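Local coordinates for protein cytochrome c, putative (Shewanella oneidensis, PDB 1SP3) that is an octaheme cytochrome c that acts as a respiratory tetrathionate reductase, probably passing electrons along its covalently bound hemes, at residues Lys335-Lys341 with Ser384-Ala390. Residues are numbered along the deposited sequence; the frame is centred on the assembly and turned at random.
Sequences KQIYDKK and SGEYDFA
The ring of Tyr-338 leans across the neighbouring strand, with CD2 3.6 Å from CB of Ala-390 and CE2 equally near CB of Asp-388; the carbonyl carbon of Phe-389 lies at its edge. Ring and Asp-388 carboxylate run side by side, planes 12° apart, and a water joins the phenol to OD2, while the Tyr-338 hydroxyl is also hydrogen-bonded to Ser-306. On the other side of the sheet, Ile-337 sends CG1 anti to its backbone N (chi1 -174°), which brings CD1 to 3.7 Å from CD1 of the Tyr-387 ring. The edge of the Phe-389 ring meets Gln-336 CA in plane, and Trp-362 packs edge-to-face with the same phenylalanine. At the end of the strand pairing, the Asp-339 carboxylate is gripped twice by Ser-384: OD2 takes the backbone N on its syn lone pair at 2.9 Å, and OD1 receives the hydroxyl OG at 2.7 Å, 31° out of the carboxylate plane. Leu-342 N also binds OD1, tying the turn after the strand to the same group. An alanine in place of Asp-339 is likely to leave Ser-384 N and OG and Leu-342 N without this acceptor, so that this side of the loops is held less firmly. Nearer solvent, NZ of Lys-341 meets OE2 of Glu-386 at 3.1 Å nearly along the C-O axis, and Lys-340 adds a long salt bridge to OE1. Paired backbone bonds of Gln-336 with Ala-390 and Tyr-338 with Asp-388, carried on by Lys-340 N to Glu-386 O, make this a twisted antiparallel pair, joining strands 325-339 and 387-397 within the branched mixed sheet of the cytochrome.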
ATOM      1  N   LYS A 335      16.815  -6.538  -1.234  1.00 28.43           N
ATOM      2  CA  LYS A 335      17.932  -6.235  -0.324  1.00 28.12           C
ATOM      3  C   LYS A 335      18.035  -4.760  -0.144  1.00 28.23           C
ATOM      4  O   LYS A 335      17.882  -3.986  -1.099  1.00 28.90           O
ATOM      5  CB  LYS A 335      19.271  -6.683  -0.877  1.00 27.63           C
ATOM      6  CG  LYS A 335      19.419  -8.229  -1.045  1.00 31.93           C
ATOM      7  CD  LYS A 335      20.822  -8.696  -0.803  1.00 36.02           C
ATOM      8  CE  LYS A 335      21.492  -9.028  -2.057  1.00 45.89           C
ATOM      9  NZ  LYS A 335      22.998  -8.868  -1.888  1.00 50.30           N
ATOM     10  N   GLN A 336      18.342  -4.355   1.075  1.00 28.80           N
ATOM     11  CA  GLN A 336      18.403  -2.925   1.373  1.00 29.31           C
ATOM     12  C   GLN A 336      19.384  -2.610   2.486  1.00 28.16           C
ATOM     13  O   GLN A 336      19.908  -3.493   3.176  1.00 27.74           O
ATOM     14  CB  GLN A 336      16.998  -2.424   1.680  1.00 28.78           C
ATOM     15  CG  GLN A 336      16.520  -2.774   3.093  1.00 30.92           C
ATOM     16  CD  GLN A 336      15.009  -2.507   3.217  1.00 31.78           C
ATOM     17  OE1 GLN A 336      14.147  -3.217   2.646  1.00 34.04           O
ATOM     18  NE2 GLN A 336      14.699  -1.517   3.964  1.00 29.50           N
ATOM     19  N   ILE A 337      19.639  -1.339   2.660  1.00 29.26           N
ATOM     20  CA  ILE A 337      20.792  -0.898   3.421  1.00 28.25           C
ATOM     21  C   ILE A 337      20.570  -0.924   4.931  1.00 29.41           C
ATOM     22  O   ILE A 337      19.528  -0.543   5.432  1.00 28.57           O
ATOM     23  CB  ILE A 337      21.197   0.535   2.947  1.00 28.95           C
ATOM     24  CG1 ILE A 337      22.525   0.995   3.642  1.00 27.21           C
ATOM     25  CG2 ILE A 337      20.031   1.567   3.150  1.00 26.78           C
ATOM     26  CD1 ILE A 337      23.113   2.372   3.115  1.00 27.89           C
ATOM     27  N   TYR A 338      21.579  -1.442   5.644  1.00 30.51           N
ATOM     28  CA  TYR A 338      21.557  -1.561   7.066  1.00 32.02           C
ATOM     29  C   TYR A 338      22.906  -1.101   7.692  1.00 31.83           C
ATOM     30  O   TYR A 338      23.952  -1.136   7.076  1.00 30.96           O
ATOM     31  CB  TYR A 338      21.115  -2.996   7.532  1.00 31.67           C
ATOM     32  CG  TYR A 338      22.210  -4.036   7.614  1.00 33.45           C
ATOM     33  CD1 TYR A 338      22.894  -4.294   8.812  1.00 35.98           C
ATOM     34  CD2 TYR A 338      22.551  -4.776   6.483  1.00 31.93           C
ATOM     35  CE1 TYR A 338      23.942  -5.297   8.866  1.00 34.88           C
ATOM     36  CE2 TYR A 338      23.557  -5.748   6.523  1.00 31.56           C
ATOM     37  CZ  TYR A 338      24.248  -5.994   7.691  1.00 35.65           C
ATOM     38  OH  TYR A 338      25.227  -6.987   7.649  1.00 40.15           O
ATOM     39  N   ASP A 339      22.830  -0.634   8.913  1.00 33.81           N
ATOM     40  CA  ASP A 339      24.016  -0.226   9.685  1.00 35.10           C
ATOM     41  C   ASP A 339      24.773  -1.466  10.181  1.00 35.97           C
ATOM     42  O   ASP A 339      24.270  -2.223  11.018  1.00 34.47           O
ATOM     43  CB  ASP A 339      23.539   0.577  10.873  1.00 34.96           C
ATOM     44  CG  ASP A 339      24.674   1.251  11.605  1.00 37.30           C
ATOM     45  OD1 ASP A 339      25.568   0.521  12.169  1.00 38.59           O
ATOM     46  OD2 ASP A 339      24.690   2.496  11.688  1.00 36.02           O
ATOM     47  N   LYS A 340      25.987  -1.647   9.680  1.00 37.44           N
ATOM     48  CA  LYS A 340      26.744  -2.905   9.868  1.00 39.77           C
ATOM     49  C   LYS A 340      27.167  -3.074  11.311  1.00 40.55           C
ATOM     50  O   LYS A 340      27.410  -4.194  11.752  1.00 41.49           O
ATOM     51  CB  LYS A 340      28.004  -2.928   8.975  1.00 39.91           C
ATOM     52  CG  LYS A 340      28.816  -4.170   9.154  1.00 41.73           C
ATOM     53  CD  LYS A 340      28.881  -4.977   7.872  1.00 44.44           C
ATOM     54  CE  LYS A 340      30.196  -5.807   7.686  1.00 47.47           C
ATOM     55  NZ  LYS A 340      31.472  -5.228   8.277  1.00 50.79           N
ATOM     56  N   LYS A 341      27.239  -1.958  12.035  1.00 40.90           N
ATOM     57  CA  LYS A 341      27.553  -2.010  13.454  1.00 42.13           C
ATOM     58  C   LYS A 341      26.366  -2.090  14.404  1.00 40.88           C
ATOM     59  O   LYS A 341      26.407  -2.835  15.371  1.00 40.01           O
ATOM     60  CB  LYS A 341      28.470  -0.851  13.867  1.00 44.12           C
ATOM     61  CG  LYS A 341      29.966  -1.093  13.452  1.00 48.62           C
ATOM     62  CD  LYS A 341      30.613  -2.305  14.167  1.00 56.84           C
ATOM     63  CE  LYS A 341      32.001  -1.945  14.816  1.00 65.61           C
ATOM     64  NZ  LYS A 341      32.730  -0.761  14.177  1.00 67.14           N
ATOM     65  N   SER A 384      26.486   4.616  12.327  1.00 43.39           N
ATOM     66  CA  SER A 384      27.811   4.252  12.826  1.00 44.74           C
ATOM     67  C   SER A 384      28.940   4.597  11.859  1.00 44.72           C
ATOM     68  O   SER A 384      30.082   4.642  12.256  1.00 44.52           O
ATOM     69  CB  SER A 384      27.893   2.785  13.277  1.00 44.83           C
ATOM     70  OG  SER A 384      27.912   1.957  12.148  1.00 43.92           O
ATOM     71  N   GLY A 385      28.610   4.835  10.586  1.00 44.42           N
ATOM     72  CA  GLY A 385      29.635   5.044   9.601  1.00 42.81           C
ATOM     73  C   GLY A 385      29.941   3.822   8.765  1.00 41.58           C
ATOM     74  O   GLY A 385      30.669   3.938   7.852  1.00 41.07           O
ATOM     75  N   GLU A 386      29.361   2.676   9.083  1.00 41.77           N
ATOM     76  CA  GLU A 386      29.563   1.439   8.343  1.00 41.33           C
ATOM     77  C   GLU A 386      28.185   0.863   7.875  1.00 38.47           C
ATOM     78  O   GLU A 386      27.250   0.698   8.674  1.00 37.30           O
ATOM     79  CB  GLU A 386      30.218   0.404   9.262  1.00 41.09           C
ATOM     80  CG  GLU A 386      31.737   0.446   9.399  1.00 50.37           C
ATOM     81  CD  GLU A 386      32.260  -0.908   9.895  1.00 59.40           C
ATOM     82  OE1 GLU A 386      32.566  -1.791   9.030  1.00 64.77           O
ATOM     83  OE2 GLU A 386      32.325  -1.118  11.141  1.00 63.73           O
ATOM     84  N   TYR A 387      28.080   0.537   6.606  1.00 35.60           N
ATOM     85  CA  TYR A 387      26.836  -0.009   6.139  1.00 34.97           C
ATOM     86  C   TYR A 387      27.103  -1.284   5.407  1.00 34.94           C
ATOM     87  O   TYR A 387      28.253  -1.552   4.988  1.00 34.07           O
ATOM     88  CB  TYR A 387      26.101   0.968   5.256  1.00 33.78           C
ATOM     89  CG  TYR A 387      26.725   1.187   3.881  1.00 35.26           C
ATOM     90  CD1 TYR A 387      26.254   0.475   2.760  1.00 26.66           C
ATOM     91  CD2 TYR A 387      27.752   2.133   3.691  1.00 35.90           C
ATOM     92  CE1 TYR A 387      26.770   0.701   1.506  1.00 28.85           C
ATOM     93  CE2 TYR A 387      28.307   2.390   2.398  1.00 31.31           C
ATOM     94  CZ  TYR A 387      27.843   1.646   1.338  1.00 32.79           C
ATOM     95  OH  TYR A 387      28.333   1.835   0.069  1.00 34.51           O
ATOM     96  N   ASP A 388      26.018  -2.054   5.241  1.00 34.79           N
ATOM     97  CA  ASP A 388      25.966  -3.209   4.332  1.00 32.67           C
ATOM     98  C   ASP A 388      24.514  -3.367   3.724  1.00 32.61           C
ATOM     99  O   ASP A 388      23.635  -2.458   3.915  1.00 32.49           O
ATOM    100  CB  ASP A 388      26.528  -4.433   5.059  1.00 32.00           C
ATOM    101  CG  ASP A 388      27.019  -5.464   4.113  1.00 38.15           C
ATOM    102  OD1 ASP A 388      26.715  -5.408   2.873  1.00 39.13           O
ATOM    103  OD2 ASP A 388      27.734  -6.367   4.513  1.00 43.89           O
ATOM    104  N   PHE A 389      24.268  -4.456   2.998  1.00 29.95           N
ATOM    105  CA  PHE A 389      22.926  -4.742   2.467  1.00 30.13           C
ATOM    106  C   PHE A 389      22.374  -6.087   3.011  1.00 28.72           C
ATOM    107  O   PHE A 389      23.106  -7.063   3.078  1.00 31.57           O
ATOM    108  CB  PHE A 389      22.933  -4.720   0.955  1.00 28.77           C
ATOM    109  CG  PHE A 389      23.218  -3.365   0.367  1.00 30.61           C
ATOM    110  CD1 PHE A 389      24.555  -2.958   0.067  1.00 30.03           C
ATOM    111  CD2 PHE A 389      22.154  -2.436   0.167  1.00 26.95           C
ATOM    112  CE1 PHE A 389      24.808  -1.684  -0.495  1.00 24.71           C
ATOM    113  CE2 PHE A 389      22.396  -1.207  -0.405  1.00 27.09           C
ATOM    114  CZ  PHE A 389      23.757  -0.803  -0.699  1.00 25.48           C
ATOM    115  N   ALA A 390      21.122  -6.111   3.439  1.00 27.36           N
ATOM    116  CA  ALA A 390      20.496  -7.363   3.897  1.00 27.61           C
ATOM    117  C   ALA A 390      19.165  -7.691   3.246  1.00 26.63           C
ATOM    118  O   ALA A 390      18.420  -6.777   2.876  1.00 26.69           O
ATOM    119  CB  ALA A 390      20.320  -7.346   5.420  1.00 27.09           C
TER
HETATM  120  O   HOH W   1      25.851  -8.770   5.649  1.00 67.22           O